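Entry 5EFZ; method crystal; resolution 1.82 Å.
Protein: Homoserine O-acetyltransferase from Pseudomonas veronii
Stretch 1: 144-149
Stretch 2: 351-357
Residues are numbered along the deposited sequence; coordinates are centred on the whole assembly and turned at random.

Stretch 1, residues 144-149: LALVVG
Stretch 2 (351-357) HLAELLS

The contact joins a β-strand to an α-helix lying more than 200 residues further along the same chain. Residues 146-149 are extended, with phi/psi of L146 -164/137, V147 -110/126, V148 -141/135 and G149 -162/165, and the strand continues beyond G149. It is entered through L144 (-117/130) and A145, whose -61/-31 breaks the extended run. The helix begins before H351, and H351 to L355 keep phi between -61° and -69° and psi between -36° and -46°. At L356 psi relaxes to -11°, and S357 adopts -98/2. The N-to-C directions of strand and helix differ by 161°, so the two run nearly antiparallel, and their axes approach to 10.8 Å. The pairing order agrees with this direction: L146 CA lies 7.4 Å from L356 CA, and V148 CA lies 9.1 Å from L352 CA.

Within the two stretches, the backbone hydrogen bonds found are all in the helical one. L355 N donates to H351 O at 2.9 Å and L356 N to L352 O at 2.9 Å, the i to i-4 pattern of an α-helix. The next link tightens to i-3: S357 N reaches E354 O at 3.1 Å. The same carbonyl accepts the side chain of S357 (chi1 76°, p), with S357 OG to E354 O at 2.8 Å. No hydrogen bond crosses between the stretches.

Apolar packing therefore carries the direct contact, which buries 221 Å² summed over both sides. L146 is its centre, covered over 71 Å². Its CA-to-CB bond points toward the helix, and chi1 171° (t) with chi2 68° (p) sets its side chain among three leucines: L146 CD1 is 3.7 Å from L355 CD2, L146 CD2 is 4.4 Å from L352 CD2, and L146 CB is 4.0 Å from L356 CD2. L355 (chi1 -179°, t; chi2 53°, p) and L352 (chi1 -72°, m; chi2 -178°, t) also point toward the strand. L356 starts sideways, but chi1 -74° (m) and chi2 160° (t) bring its end nearer; L356 CD2 also lies 4.4 Å from A145 O, an apolar methyl near a carbonyl oxygen, with no hydrogen bond.

Strand alternation supplies the second apolar site. V148, two residues after L146, again points toward the helix; with chi1 53° (p), V148 CG2 comes 4.2 Å from L352 CD2. That leucine methyl thus lies near both L146 CD2 and V148 CG2. The intervening V147 (chi1 -179°, t) makes no contact; its side chain stays out of reach of the helical stretch. A353 and E354, which are exposed, are also out of reach of the strand, leaving the leucines to form the helix's contact surface.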

# COMPACT_ATOMS: atom_id res chain seq x y z
N LEU A 144 12.62 -8.58 33.44
CA LEU A 144 12.32 -7.25 32.88
C LEU A 144 10.96 -6.70 33.35
O LEU A 144 9.94 -7.40 33.26
CB LEU A 144 12.35 -7.31 31.36
CG LEU A 144 13.75 -7.60 30.81
CD1 LEU A 144 13.70 -8.11 29.36
CD2 LEU A 144 14.62 -6.34 30.94
N ALA A 145 10.95 -5.46 33.85
CA ALA A 145 9.69 -4.79 34.20
C ALA A 145 8.80 -4.62 32.97
O ALA A 145 7.58 -4.64 33.10
CB ALA A 145 9.94 -3.42 34.85
N LEU A 146 9.41 -4.46 31.79
CA LEU A 146 8.66 -4.22 30.54
C LEU A 146 9.60 -4.48 29.38
O LEU A 146 10.78 -4.13 29.47
CB LEU A 146 8.14 -2.76 30.48
CG LEU A 146 7.53 -2.32 29.14
CD1 LEU A 146 6.21 -3.11 28.92
CD2 LEU A 146 7.23 -0.81 29.20
N VAL A 147 9.09 -5.17 28.35
CA VAL A 147 9.70 -5.17 27.03
C VAL A 147 8.75 -4.39 26.12
O VAL A 147 7.56 -4.65 26.08
CB VAL A 147 9.92 -6.58 26.50
CG1 VAL A 147 10.58 -6.50 25.12
CG2 VAL A 147 10.85 -7.38 27.48
N VAL A 148 9.27 -3.38 25.42
CA VAL A 148 8.42 -2.57 24.55
C VAL A 148 9.16 -2.21 23.27
O VAL A 148 10.32 -1.80 23.31
CB VAL A 148 7.92 -1.27 25.28
CG1 VAL A 148 9.10 -0.45 25.88
CG2 VAL A 148 7.01 -0.39 24.33
N GLY A 149 8.48 -2.36 22.13
CA GLY A 149 9.08 -1.95 20.87
C GLY A 149 8.01 -1.80 19.82
O GLY A 149 6.89 -2.27 20.01
N HIS A 351 -1.17 4.69 28.10
CA HIS A 351 -1.29 3.23 28.13
C HIS A 351 -0.07 2.60 28.83
O HIS A 351 -0.20 1.71 29.68
CB HIS A 351 -1.43 2.63 26.72
CG HIS A 351 -2.71 2.95 26.03
ND1 HIS A 351 -3.96 2.72 26.60
CD2 HIS A 351 -2.97 3.47 24.81
CE1 HIS A 351 -4.90 3.09 25.77
NE2 HIS A 351 -4.32 3.55 24.66
N LEU A 352 1.12 3.05 28.46
CA LEU A 352 2.32 2.48 29.06
C LEU A 352 2.41 2.74 30.57
O LEU A 352 2.88 1.88 31.33
CB LEU A 352 3.57 3.03 28.40
CG LEU A 352 3.88 2.55 26.97
CD1 LEU A 352 5.20 3.19 26.51
CD2 LEU A 352 3.92 1.02 26.86
N ALA A 353 1.97 3.91 31.02
CA ALA A 353 2.00 4.21 32.44
C ALA A 353 1.02 3.28 33.17
O ALA A 353 1.29 2.80 34.28
CB ALA A 353 1.67 5.69 32.70
N GLU A 354 -0.10 2.98 32.53
CA GLU A 354 -1.10 2.12 33.13
C GLU A 354 -0.55 0.70 33.21
O GLU A 354 -0.69 0.02 34.21
CB GLU A 354 -2.40 2.15 32.34
CG GLU A 354 -3.47 1.23 32.91
CD GLU A 354 -4.82 1.39 32.25
OE1 GLU A 354 -5.01 2.36 31.48
OE2 GLU A 354 -5.69 0.54 32.50
N LEU A 355 0.13 0.28 32.14
CA LEU A 355 0.75 -1.05 32.11
C LEU A 355 1.78 -1.21 33.20
O LEU A 355 1.83 -2.23 33.90
CB LEU A 355 1.40 -1.29 30.74
CG LEU A 355 2.08 -2.65 30.54
CD1 LEU A 355 1.11 -3.78 30.87
CD2 LEU A 355 2.50 -2.75 29.04
N LEU A 356 2.63 -0.19 33.37
CA LEU A 356 3.70 -0.24 34.37
C LEU A 356 3.16 -0.19 35.80
O LEU A 356 3.91 -0.42 36.75
CB LEU A 356 4.69 0.91 34.16
CG LEU A 356 5.60 0.65 32.93
CD1 LEU A 356 6.23 1.96 32.42
CD2 LEU A 356 6.72 -0.31 33.37
N SER A 357 1.88 0.11 35.96
CA SER A 357 1.32 0.17 37.31
C SER A 357 0.60 -1.12 37.69
O SER A 357 0.05 -1.24 38.80
CB SER A 357 0.38 1.37 37.45
OG SER A 357 -0.85 1.09 36.81